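Local atomic coordinates of kallistatin (Homo sapiens, PDB entry 6F4V), a protein that inhibits the serine protease tissue kallikrein by forming a stable equimolar complex with it, being cut at its own reactive site in the process. Residues Phe98-Leu103 and Thr124-Thr129; Gly131-Ile136 and Asp150-Leu155; Glu154-Val159 and Glu312-Phe317; Leu160-Asn165 and Ser336-Phe341. All blocks are in the same frame, centred on the assembly; numbering follows the deposited sequence.

Interaction 1. Residues Phe98-Leu103 and Thr124-Thr129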
loop_
_atom_site.group_PDB
_atom_site.type_symbol
_atom_site.label_atom_id
_atom_site.label_comp_id
_atom_site.label_asym_id
_atom_site.label_seq_id
_atom_site.Cartn_x
_atom_site.Cartn_y
_atom_site.Cartn_z
ATOM N N PHE A 98 16.329 12.339 3.875
ATOM C CA PHE A 98 16.643 13.462 4.729
ATOM C C PHE A 98 17.962 13.126 5.415
ATOM O O PHE A 98 18.025 12.205 6.209
ATOM C CB PHE A 98 15.484 13.716 5.688
ATOM C CG PHE A 98 14.264 14.188 4.984
ATOM C CD1 PHE A 98 13.373 13.282 4.423
ATOM C CD2 PHE A 98 14.014 15.552 4.838
ATOM C CE1 PHE A 98 12.249 13.724 3.749
ATOM C CE2 PHE A 98 12.895 15.998 4.151
ATOM C CZ PHE A 98 12.008 15.083 3.611
ATOM N N LEU A 99 19.017 13.860 5.049
ATOM C CA LEU A 99 20.392 13.543 5.411
ATOM C C LEU A 99 20.910 14.500 6.475
ATOM O O LEU A 99 20.693 15.695 6.369
ATOM C CB LEU A 99 21.269 13.692 4.178
ATOM C CG LEU A 99 20.913 12.841 2.961
ATOM C CD1 LEU A 99 21.830 13.193 1.804
ATOM C CD2 LEU A 99 20.999 11.363 3.293
ATOM N N SER A 100 21.606 13.979 7.476
ATOM C CA SER A 100 22.227 14.826 8.499
ATOM C C SER A 100 23.164 15.840 7.819
ATOM O O SER A 100 23.974 15.450 6.984
ATOM C CB SER A 100 23.013 13.970 9.502
ATOM O OG SER A 100 23.641 14.779 10.498
ATOM N N HIS A 101 23.015 17.127 8.144
ATOM C CA HIS A 101 23.978 18.168 7.729
ATOM C C HIS A 101 25.451 17.824 8.022
ATOM O O HIS A 101 26.322 18.273 7.297
ATOM C CB HIS A 101 23.665 19.531 8.395
ATOM C CG HIS A 101 22.721 20.398 7.615
ATOM N ND1 HIS A 101 21.590 20.960 8.175
ATOM C CD2 HIS A 101 22.755 20.826 6.327
ATOM C CE1 HIS A 101 20.958 21.679 7.262
ATOM N NE2 HIS A 101 21.640 21.610 6.130
ATOM N N ASN A 102 25.724 17.059 9.077
ATOM C CA ASN A 102 27.106 16.762 9.504
ATOM C C ASN A 102 27.804 15.682 8.692
ATOM O O ASN A 102 28.929 15.866 8.228
ATOM C CB ASN A 102 27.124 16.304 10.975
ATOM C CG ASN A 102 26.740 17.409 11.939
ATOM O OD1 ASN A 102 27.114 18.562 11.749
ATOM N ND2 ASN A 102 25.995 17.059 12.986
ATOM N N LEU A 103 27.113 14.557 8.549
ATOM C CA LEU A 103 27.716 13.273 8.232
ATOM C C LEU A 103 28.109 13.149 6.753
ATOM O O LEU A 103 27.467 13.738 5.871
ATOM C CB LEU A 103 26.715 12.181 8.618
ATOM C CG LEU A 103 27.123 10.710 8.675
ATOM C CD1 LEU A 103 27.907 10.432 9.948
ATOM C CD2 LEU A 103 25.887 9.825 8.617
ATOM N N THR A 124 19.159 18.201 6.720
ATOM C CA THR A 124 18.481 18.676 7.922
ATOM C C THR A 124 19.357 18.490 9.157
ATOM O O THR A 124 20.295 17.684 9.169
ATOM C CB THR A 124 17.102 17.987 8.120
ATOM O OG1 THR A 124 16.399 18.579 9.231
ATOM C CG2 THR A 124 17.263 16.487 8.353
ATOM N N ASN A 125 19.035 19.256 10.192
ATOM C CA ASN A 125 19.741 19.183 11.468
ATOM C C ASN A 125 18.932 18.315 12.415
ATOM O O ASN A 125 17.923 18.755 12.964
ATOM C CB ASN A 125 19.935 20.598 12.037
ATOM C CG ASN A 125 20.581 20.600 13.399
ATOM O OD1 ASN A 125 21.202 19.620 13.817
ATOM N ND2 ASN A 125 20.450 21.724 14.108
ATOM N N PHE A 126 19.383 17.078 12.624
ATOM C CA PHE A 126 18.658 16.145 13.507
ATOM C C PHE A 126 18.726 16.479 15.011
ATOM O O PHE A 126 17.995 15.880 15.805
ATOM C CB PHE A 126 19.070 14.692 13.219
ATOM C CG PHE A 126 18.484 14.138 11.920
ATOM C CD1 PHE A 126 17.153 13.750 11.853
ATOM C CD2 PHE A 126 19.267 14.004 10.775
ATOM C CE1 PHE A 126 16.619 13.244 10.666
ATOM C CE2 PHE A 126 18.737 13.492 9.592
ATOM C CZ PHE A 126 17.405 13.123 9.544
ATOM N N TYR A 127 19.600 17.417 15.408
ATOM C CA TYR A 127 19.543 17.992 16.775
ATOM C C TYR A 127 18.249 18.773 16.978
ATOM O O TYR A 127 17.690 18.785 18.070
ATOM C CB TYR A 127 20.745 18.911 17.076
ATOM C CG TYR A 127 22.112 18.258 16.956
ATOM C CD1 TYR A 127 22.392 17.030 17.584
ATOM C CD2 TYR A 127 23.146 18.881 16.228
ATOM C CE1 TYR A 127 23.651 16.436 17.471
ATOM C CE2 TYR A 127 24.405 18.296 16.115
ATOM C CZ TYR A 127 24.653 17.077 16.738
ATOM O OH TYR A 127 25.899 16.504 16.615
ATOM N N ASP A 128 17.777 19.419 15.914
ATOM C CA ASP A 128 16.472 20.070 15.891
ATOM C C ASP A 128 15.392 19.024 15.535
ATOM O O ASP A 128 14.940 18.925 14.394
ATOM C CB ASP A 128 16.505 21.232 14.893
ATOM C CG ASP A 128 15.242 22.072 14.903
ATOM O OD1 ASP A 128 14.298 21.793 15.675
ATOM O OD2 ASP A 128 15.193 23.022 14.095
ATOM N N THR A 129 14.999 18.259 16.541
ATOM C CA THR A 129 13.987 17.222 16.405
ATOM C C THR A 129 12.649 17.798 15.935
ATOM O O THR A 129 12.045 17.273 14.992
ATOM C CB THR A 129 13.836 16.464 17.737
ATOM O OG1 THR A 129 15.103 15.888 18.081
ATOM C CG2 THR A 129 12.787 15.348 17.632
HETATM O O HOH W 1 22.249 16.420 11.771
#
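The backbone of T124 bonds to both L99 and H101: T124 N donates to L99 O over 3.0 Å, and T124 O accepts from H101 N over 3.0 Å, both with N-H...O angles of 159°. This parallel bridge of T124 with S100 joins strand 120-124 to strand 89-100 at one border of serpin sheet A. The imidazole of H101 lies over the same backbone, with T124 N 3.9 Å above one ring face and displaced toward the rim. F126 CG sits anti to the carbonyl carbon (chi1 -74°), and the ring beyond it turns its edge to the strand. F126 CZ comes within 3.5 Å of F98 O and CE2 within 3.6 Å of S100 N, both in the ring plane, while T124 CG2 stands above one face, toward the rim. A water that accepts from F126 N also bonds S100 OG, tying loop to strand.

Further out, F126 packs on V159 and V162 of strand 159-172. T124 OG1 is hydrogen-bonded to T132 OG1, and D128 OD1 caps G131 N at the start of helix 129-143. An Asx turn shapes the loop: N125 OD1 accepts from Y127 N at 3.2 Å, the donor 62° out of the carbonyl plane.

Interaction 2. Residues Gly131-Ile136 and Asp150-Leu155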
loop_
_atom_site.group_PDB
_atom_site.type_symbol
_atom_site.label_atom_id
_atom_site.label_comp_id
_atom_site.label_asym_id
_atom_site.label_seq_id
_atom_site.Cartn_x
_atom_site.Cartn_y
_atom_site.Cartn_z
ATOM N N GLY A 131 11.933 20.746 14.360
ATOM C CA GLY A 131 12.056 21.266 13.003
ATOM C C GLY A 131 12.181 20.179 11.933
ATOM O O GLY A 131 11.675 20.335 10.820
ATOM N N THR A 132 12.870 19.095 12.263
ATOM C CA THR A 132 13.117 18.023 11.296
ATOM C C THR A 132 11.839 17.204 11.082
ATOM O O THR A 132 11.500 16.896 9.957
ATOM C CB THR A 132 14.302 17.126 11.737
ATOM O OG1 THR A 132 15.514 17.892 11.717
ATOM C CG2 THR A 132 14.490 15.921 10.782
ATOM N N ILE A 133 11.139 16.876 12.163
ATOM C CA ILE A 133 9.824 16.249 12.093
ATOM C C ILE A 133 8.873 17.068 11.219
ATOM O O ILE A 133 8.187 16.506 10.354
ATOM C CB ILE A 133 9.223 15.976 13.491
ATOM C CG1 ILE A 133 9.873 14.720 14.091
ATOM C CG2 ILE A 133 7.708 15.749 13.428
ATOM C CD1 ILE A 133 9.472 14.415 15.524
ATOM N N GLN A 134 8.828 18.382 11.446
ATOM C CA GLN A 134 7.964 19.258 10.641
ATOM C C GLN A 134 8.388 19.250 9.162
ATOM O O GLN A 134 7.526 19.161 8.277
ATOM C CB GLN A 134 7.960 20.696 11.199
ATOM C CG GLN A 134 6.819 21.576 10.686
ATOM C CD GLN A 134 7.086 23.069 10.849
ATOM O OE1 GLN A 134 8.219 23.531 10.719
ATOM N NE2 GLN A 134 6.031 23.833 11.117
ATOM N N LEU A 135 9.693 19.351 8.895
ATOM C CA LEU A 135 10.195 19.345 7.513
ATOM C C LEU A 135 9.793 18.054 6.759
ATOM O O LEU A 135 9.311 18.112 5.626
ATOM C CB LEU A 135 11.716 19.513 7.487
ATOM C CG LEU A 135 12.401 19.497 6.110
ATOM C CD1 LEU A 135 12.172 20.797 5.333
ATOM C CD2 LEU A 135 13.888 19.192 6.246
ATOM N N ILE A 136 10.004 16.908 7.397
ATOM C CA ILE A 136 9.688 15.608 6.778
ATOM C C ILE A 136 8.192 15.477 6.606
ATOM O O ILE A 136 7.714 15.150 5.516
ATOM C CB ILE A 136 10.211 14.408 7.599
ATOM C CG1 ILE A 136 11.738 14.447 7.707
ATOM C CG2 ILE A 136 9.748 13.094 6.959
ATOM C CD1 ILE A 136 12.319 13.463 8.701
ATOM N N ASP A 150 1.495 13.831 9.627
ATOM C CA ASP A 150 2.257 13.341 10.766
ATOM C C ASP A 150 2.791 11.912 10.554
ATOM O O ASP A 150 2.675 11.044 11.423
ATOM C CB ASP A 150 1.450 13.501 12.076
ATOM C CG ASP A 150 1.020 14.975 12.344
ATOM O OD1 ASP A 150 1.740 15.938 11.943
ATOM O OD2 ASP A 150 -0.060 15.165 12.962
ATOM N N LEU A 151 3.367 11.666 9.381
ATOM C CA LEU A 151 3.918 10.346 9.088
ATOM C C LEU A 151 4.906 9.924 10.181
ATOM O O LEU A 151 4.786 8.841 10.767
ATOM C CB LEU A 151 4.621 10.308 7.738
ATOM C CG LEU A 151 5.367 8.999 7.433
ATOM C CD1 LEU A 151 4.408 7.805 7.441
ATOM C CD2 LEU A 151 6.150 9.085 6.144
ATOM N N VAL A 152 5.900 10.775 10.403
ATOM C CA VAL A 152 6.921 10.515 11.402
ATOM C C VAL A 152 6.401 11.056 12.748
ATOM O O VAL A 152 6.423 12.265 12.981
ATOM C CB VAL A 152 8.254 11.162 10.990
ATOM C CG1 VAL A 152 9.306 10.962 12.073
ATOM C CG2 VAL A 152 8.725 10.580 9.677
ATOM N N SER A 153 5.919 10.154 13.602
ATOM C CA SER A 153 5.328 10.518 14.908
ATOM C C SER A 153 6.325 10.549 16.080
ATOM O O SER A 153 5.968 11.026 17.152
ATOM C CB SER A 153 4.190 9.557 15.240
ATOM O OG SER A 153 4.634 8.221 15.100
ATOM N N GLU A 154 7.535 9.996 15.886
ATOM C CA GLU A 154 8.664 10.080 16.838
ATOM C C GLU A 154 9.939 10.214 16.037
ATOM O O GLU A 154 10.030 9.669 14.923
ATOM C CB GLU A 154 8.885 8.777 17.614
ATOM C CG GLU A 154 7.726 8.187 18.356
ATOM C CD GLU A 154 8.027 6.775 18.837
ATOM O OE1 GLU A 154 7.065 5.966 18.900
ATOM O OE2 GLU A 154 9.218 6.474 19.135
ATOM N N LEU A 155 10.944 10.848 16.633
ATOM C CA LEU A 155 12.264 10.946 16.031
ATOM C C LEU A 155 13.299 11.087 17.150
ATOM O O LEU A 155 13.229 12.040 17.924
ATOM C CB LEU A 155 12.316 12.159 15.093
ATOM C CG LEU A 155 13.556 12.316 14.220
ATOM C CD1 LEU A 155 13.621 11.179 13.212
ATOM C CD2 LEU A 155 13.550 13.668 13.522
#
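I133 and L155 lie alongside each other and run in reverse senses, so they touch flank to flank. L155 CB touches both ends of the outer ethyl branch of I133, 3.7 Å from I133 CD1 and 3.7 Å from I133 CG1, and L155 CD2 reaches back to I133 CG1. With CG1 anti to its carbonyl carbon (chi1 -78°), I133 lays this branch against L155 and leaves CG2 to meet the backbone, 3.7 Å from V152 O. T132 meets the same leucine differently: its side chain is set roughly perpendicular to that of L155, and T132 CG2 is 3.7 Å from L155 CD2. The hydroxyl of T132 takes no part in this packing and is hydrogen-bonded to T124 OG1 and D128 O.

These residues belong to helix 129-143, helix F of the serpin fold, and to the linker that doubles back beside it before strand 159-172. An alanine in place of I133 would probably open a gap between helix and linker, since L155 CB and V152 O would lose the CG1, CD1 and CG2 atoms packed against them and the L155 side chain could shift.

One helical turn further on, I136 points toward the linker and its CG2 lies 3.8 Å from V152 CG2, the side chains set obliquely. I136 also rests on V162 and V164, and V152 on S336, so both residues reach the sheet beneath helix and linker. A polar tie comes from N137, the next residue of the helix, whose OD1 accepts from V152 N.

Interaction 3. Residues Glu154-Val159 and Glu312-Phe317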
loop_
_atom_site.group_PDB
_atom_site.type_symbol
_atom_site.label_atom_id
_atom_site.label_comp_id
_atom_site.label_asym_id
_atom_site.label_seq_id
_atom_site.Cartn_x
_atom_site.Cartn_y
_atom_site.Cartn_z
ATOM N N GLU A 154 7.535 9.996 15.886
ATOM C CA GLU A 154 8.664 10.080 16.838
ATOM C C GLU A 154 9.939 10.214 16.037
ATOM O O GLU A 154 10.030 9.669 14.923
ATOM C CB GLU A 154 8.885 8.777 17.614
ATOM C CG GLU A 154 7.726 8.187 18.356
ATOM C CD GLU A 154 8.027 6.775 18.837
ATOM O OE1 GLU A 154 7.065 5.966 18.900
ATOM O OE2 GLU A 154 9.218 6.474 19.135
ATOM N N LEU A 155 10.944 10.848 16.633
ATOM C CA LEU A 155 12.264 10.946 16.031
ATOM C C LEU A 155 13.299 11.087 17.150
ATOM O O LEU A 155 13.229 12.040 17.924
ATOM C CB LEU A 155 12.316 12.159 15.093
ATOM C CG LEU A 155 13.556 12.316 14.220
ATOM C CD1 LEU A 155 13.621 11.179 13.212
ATOM C CD2 LEU A 155 13.550 13.668 13.522
ATOM N N LYS A 156 14.233 10.143 17.253
ATOM C CA LYS A 156 15.278 10.218 18.286
ATOM C C LYS A 156 16.349 11.239 17.914
ATOM O O LYS A 156 16.556 11.542 16.728
ATOM C CB LYS A 156 15.908 8.847 18.517
ATOM C CG LYS A 156 14.930 7.788 19.001
ATOM C CD LYS A 156 15.660 6.547 19.508
ATOM C CE LYS A 156 14.759 5.676 20.381
ATOM N NZ LYS A 156 13.567 5.165 19.644
ATOM N N LYS A 157 17.044 11.770 18.925
ATOM C CA LYS A 157 18.056 12.819 18.695
ATOM C C LYS A 157 19.324 12.302 18.020
ATOM O O LYS A 157 20.080 13.086 17.466
ATOM C CB LYS A 157 18.424 13.555 20.008
ATOM C CG LYS A 157 17.308 14.447 20.569
ATOM C CD LYS A 157 17.659 15.093 21.915
ATOM C CE LYS A 157 18.917 15.962 21.872
ATOM N NZ LYS A 157 18.948 16.930 20.736
ATOM N N ASP A 158 19.549 10.987 18.065
ATOM C CA ASP A 158 20.726 10.351 17.445
ATOM C C ASP A 158 20.464 9.791 16.022
ATOM O O ASP A 158 21.241 8.983 15.509
ATOM C CB ASP A 158 21.267 9.241 18.370
ATOM C CG ASP A 158 20.197 8.236 18.796
ATOM O OD1 ASP A 158 19.000 8.478 18.536
ATOM O OD2 ASP A 158 20.554 7.208 19.413
ATOM N N VAL A 159 19.370 10.216 15.398
ATOM C CA VAL A 159 19.081 9.854 14.009
ATOM C C VAL A 159 19.956 10.673 13.074
ATOM O O VAL A 159 20.142 11.866 13.296
ATOM C CB VAL A 159 17.581 10.056 13.692
ATOM C CG1 VAL A 159 17.300 9.984 12.194
ATOM C CG2 VAL A 159 16.758 9.029 14.452
ATOM N N GLU A 312 22.358 1.852 12.906
ATOM C CA GLU A 312 21.322 0.850 13.122
ATOM C C GLU A 312 19.924 1.409 12.825
ATOM O O GLU A 312 19.715 2.633 12.760
ATOM C CB GLU A 312 21.472 0.222 14.517
ATOM C CG GLU A 312 21.015 1.076 15.654
ATOM C CD GLU A 312 21.511 0.570 17.017
ATOM O OE1 GLU A 312 21.731 -0.668 17.188
ATOM O OE2 GLU A 312 21.678 1.440 17.905
ATOM N N ALA A 313 18.981 0.496 12.619
ATOM C CA ALA A 313 17.595 0.872 12.380
ATOM C C ALA A 313 17.008 1.559 13.601
ATOM O O ALA A 313 17.290 1.155 14.717
ATOM C CB ALA A 313 16.770 -0.360 12.047
ATOM N N SER A 314 16.221 2.608 13.375
ATOM C CA SER A 314 15.431 3.252 14.395
ATOM C C SER A 314 13.944 3.016 14.020
ATOM O O SER A 314 13.579 1.890 13.690
ATOM C CB SER A 314 15.817 4.726 14.554
ATOM O OG SER A 314 15.279 5.238 15.780
ATOM N N LYS A 315 13.086 4.023 14.092
ATOM C CA LYS A 315 11.660 3.823 13.891
ATOM C C LYS A 315 11.329 3.785 12.397
ATOM O O LYS A 315 11.991 4.442 11.589
ATOM C CB LYS A 315 10.854 4.957 14.547
ATOM C CG LYS A 315 10.940 5.056 16.080
ATOM C CD LYS A 315 10.547 3.788 16.831
ATOM C CE LYS A 315 9.035 3.579 16.826
ATOM N NZ LYS A 315 8.647 2.293 17.459
ATOM N N SER A 316 10.268 3.060 12.064
ATOM C CA SER A 316 9.726 2.997 10.689
ATOM C C SER A 316 8.207 2.998 10.731
ATOM O O SER A 316 7.591 2.134 11.393
ATOM C CB SER A 316 10.227 1.740 9.939
ATOM O OG SER A 316 9.690 1.645 8.611
ATOM N N PHE A 317 7.597 3.987 10.062
ATOM C CA PHE A 317 6.144 4.156 10.084
ATOM C C PHE A 317 5.550 3.978 8.712
ATOM O O PHE A 317 6.222 4.200 7.698
ATOM C CB PHE A 317 5.776 5.536 10.638
ATOM C CG PHE A 317 6.298 5.769 12.019
ATOM C CD1 PHE A 317 5.688 5.144 13.125
ATOM C CD2 PHE A 317 7.416 6.560 12.227
ATOM C CE1 PHE A 317 6.168 5.351 14.419
ATOM C CE2 PHE A 317 7.911 6.751 13.524
ATOM C CZ PHE A 317 7.291 6.151 14.604
HETATM O O HOH W 2 6.171 2.979 18.443
HETATM O O HOH W 3 15.098 3.627 18.018
#
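Where the linker from helix 129-143 to strand 159-172 passes over strand 312-324 of the large serpin sheet, E154 lies obliquely across K315. The carboxylate meets the aliphatic part of the lysine: OE2 of E154 is 3.7 Å from K315 CE. The charges stay further apart, with E154 OE1 4.3 Å from K315 NZ, beyond a salt bridge. A water spans the gap, accepting from K315 NZ at 2.8 Å and donating to E154 OE1 at 3.2 Å. Bends at chi2 (-56°) and chi3 (-75°) curl the K315 chain beside E154, and its NZ finds its direct counter-charge in D284, a salt bridge outside the linker. A methionine in place of K315 would probably leave D284 without its ionic mate and E154 without the ammonium that its water links to.

A second water links K156 NZ, from which it accepts at 2.7 Å, with S314 OG at 2.8 Å. F317 brings its ring edge to the linker, CE2 3.9 Å from E154 O and near the ring plane, while E154 N is buried with no partner in the model. S314 and K315 are in turn backbone-bonded to A338 of strand 328-340, which lies between strands 159-172 and 312-324, as the reactive loop does when inserted in a cleaved, relaxed serpin.

Interaction 4. Residues Leu160-Asn165 and Ser336-Phe341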
loop_
_atom_site.group_PDB
_atom_site.type_symbol
_atom_site.label_atom_id
_atom_site.label_comp_id
_atom_site.label_asym_id
_atom_site.label_seq_id
_atom_site.Cartn_x
_atom_site.Cartn_y
_atom_site.Cartn_z
ATOM N N LEU A 160 20.504 10.028 12.044
ATOM C CA LEU A 160 21.310 10.697 11.020
ATOM C C LEU A 160 20.704 10.649 9.614
ATOM O O LEU A 160 21.206 11.305 8.708
ATOM C CB LEU A 160 22.700 10.064 10.986
ATOM C CG LEU A 160 23.474 10.060 12.323
ATOM C CD1 LEU A 160 24.695 9.153 12.190
ATOM C CD2 LEU A 160 23.875 11.471 12.771
ATOM N N MET A 161 19.645 9.855 9.418
ATOM C CA MET A 161 18.980 9.818 8.118
ATOM C C MET A 161 17.557 9.306 8.277
ATOM O O MET A 161 17.307 8.400 9.051
ATOM C CB MET A 161 19.753 8.918 7.132
ATOM C CG MET A 161 19.187 8.896 5.724
ATOM S SD MET A 161 19.992 7.655 4.686
ATOM C CE MET A 161 18.898 6.256 4.959
ATOM N N VAL A 162 16.638 9.896 7.523
ATOM C CA VAL A 162 15.304 9.347 7.402
ATOM C C VAL A 162 15.013 9.171 5.917
ATOM O O VAL A 162 15.121 10.123 5.135
ATOM C CB VAL A 162 14.242 10.236 8.055
ATOM C CG1 VAL A 162 12.851 9.655 7.826
ATOM C CG2 VAL A 162 14.512 10.375 9.534
ATOM N N LEU A 163 14.681 7.937 5.551
ATOM C CA LEU A 163 14.221 7.602 4.221
ATOM C C LEU A 163 12.711 7.698 4.224
ATOM O O LEU A 163 12.059 7.265 5.172
ATOM C CB LEU A 163 14.654 6.183 3.918
ATOM C CG LEU A 163 14.242 5.512 2.639
ATOM C CD1 LEU A 163 15.351 4.521 2.240
ATOM C CD2 LEU A 163 12.883 4.822 2.722
ATOM N N VAL A 164 12.148 8.267 3.164
ATOM C CA VAL A 164 10.716 8.246 2.979
ATOM C C VAL A 164 10.333 7.959 1.549
ATOM O O VAL A 164 11.064 8.274 0.590
ATOM C CB VAL A 164 9.994 9.534 3.445
ATOM C CG1 VAL A 164 10.424 9.925 4.834
ATOM C CG2 VAL A 164 10.221 10.684 2.490
ATOM N N ASN A 165 9.168 7.350 1.392
ATOM C CA ASN A 165 8.519 7.427 0.104
ATOM C C ASN A 165 7.049 7.635 0.261
ATOM O O ASN A 165 6.515 7.556 1.366
ATOM C CB ASN A 165 8.847 6.227 -0.745
ATOM C CG ASN A 165 8.098 4.995 -0.363
ATOM O OD1 ASN A 165 7.118 5.046 0.348
ATOM N ND2 ASN A 165 8.555 3.862 -0.870
ATOM N N SER A 336 8.177 5.735 6.210
ATOM C CA SER A 336 9.437 6.284 6.682
ATOM C C SER A 336 10.341 5.175 7.230
ATOM O O SER A 336 9.856 4.131 7.697
ATOM C CB SER A 336 9.193 7.319 7.773
ATOM O OG SER A 336 8.755 6.715 8.964
ATOM N N PHE A 337 11.642 5.432 7.197
ATOM C CA PHE A 337 12.621 4.568 7.854
ATOM C C PHE A 337 13.767 5.424 8.373
ATOM O O PHE A 337 14.473 6.026 7.578
ATOM C CB PHE A 337 13.166 3.516 6.898
ATOM C CG PHE A 337 13.894 2.410 7.591
ATOM C CD1 PHE A 337 15.218 2.539 7.992
ATOM C CD2 PHE A 337 13.235 1.256 7.898
ATOM C CE1 PHE A 337 15.841 1.481 8.665
ATOM C CE2 PHE A 337 13.860 0.219 8.552
ATOM C CZ PHE A 337 15.152 0.334 8.945
ATOM N N ALA A 338 13.957 5.431 9.693
ATOM C CA ALA A 338 14.962 6.245 10.347
ATOM C C ALA A 338 16.149 5.370 10.744
ATOM O O ALA A 338 15.982 4.206 11.150
ATOM C CB ALA A 338 14.359 6.943 11.558
ATOM N N ILE A 339 17.349 5.944 10.589
ATOM C CA ILE A 339 18.614 5.276 10.852
ATOM C C ILE A 339 19.322 6.099 11.907
ATOM O O ILE A 339 19.414 7.321 11.764
ATOM C CB ILE A 339 19.524 5.286 9.611
ATOM C CG1 ILE A 339 18.849 4.661 8.406
ATOM C CG2 ILE A 339 20.858 4.599 9.887
ATOM C CD1 ILE A 339 18.629 3.192 8.547
ATOM N N LYS A 340 19.820 5.439 12.953
ATOM C CA LYS A 340 20.533 6.131 14.039
ATOM C C LYS A 340 21.936 5.556 14.206
ATOM O O LYS A 340 22.296 4.568 13.574
ATOM C CB LYS A 340 19.743 6.013 15.344
ATOM C CG LYS A 340 19.652 4.598 15.880
ATOM C CD LYS A 340 18.788 4.519 17.113
ATOM C CE LYS A 340 18.974 3.162 17.789
ATOM N NZ LYS A 340 17.719 2.666 18.388
ATOM N N PHE A 341 22.709 6.171 15.091
ATOM C CA PHE A 341 24.048 5.668 15.440
ATOM C C PHE A 341 24.219 5.566 16.960
ATOM O O PHE A 341 23.292 5.782 17.752
ATOM C CB PHE A 341 25.133 6.545 14.815
ATOM C CG PHE A 341 25.391 7.826 15.562
ATOM C CD1 PHE A 341 24.442 8.850 15.578
ATOM C CD2 PHE A 341 26.589 8.014 16.251
ATOM C CE1 PHE A 341 24.675 10.036 16.269
ATOM C CE2 PHE A 341 26.830 9.196 16.935
ATOM C CZ PHE A 341 25.869 10.207 16.950
ATOM O OXT PHE A 341 25.315 5.246 17.425
#
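M161 and I339 run alongside each other in one direction, M161 CE 3.8 Å from I339 CG1, in the tightly packed part of an antiparallel pair whose axes run 168° apart. At the hydrogen-bonded pair L163-F337 two short bonds form, L163 N to F337 O at 2.8 Å and F337 N to L163 O at 2.8 Å. V162 and A338 form a non-hydrogen-bonded pair, with V162 CG2 4.0 Å from A338 CB.

Toward the chain end the backbone pairing loosens into a classic beta bulge. I339 O accepts from L160 N at 2.9 Å, in the carbonyl plane, and only weakly from M161 N at 3.5 Å. Beyond it lies the exposed C-terminal F341, which touches a crystal neighbour. Its CG lies between the backbone N and the carbonyl carbon (chi1 79°), and the side chain stands nearly square to L160 yet close, F341 CD1 3.4 Å from L160 CD1.

A chain ending here fits cleavage in the reactive loop, with strand 328-340 as its inserted part. L160 and V162 bond strand 89-100 on the other side, and strand 312-324 flanks S336. V162 and V164 face helix 129-143, whereas L163 and F337 meet M42 and Y40 of helix 33-44.

Interaction 4 is the buried one, a strand pair in the middle of the large sheet held mainly by backbone bonds. Interaction 1 joins the same sheet nearer its border, and strands 89-100 and 159-172 connect the two, through F98 N to V162 O and S100 N to L160 O. Its chemistry is mixed: one backbone bridge, a ring edge and a water, where interaction 4 repeats its pairing over several residues. Interactions 2 and 3 share E154 and L155, yet the linker turns different chemistry to each side: apolar branches toward helix 129-143, charged and water-bridged groups toward strand 312-324. Interaction 3, about 7 Å from interaction 4 between centres, is more open to solvent.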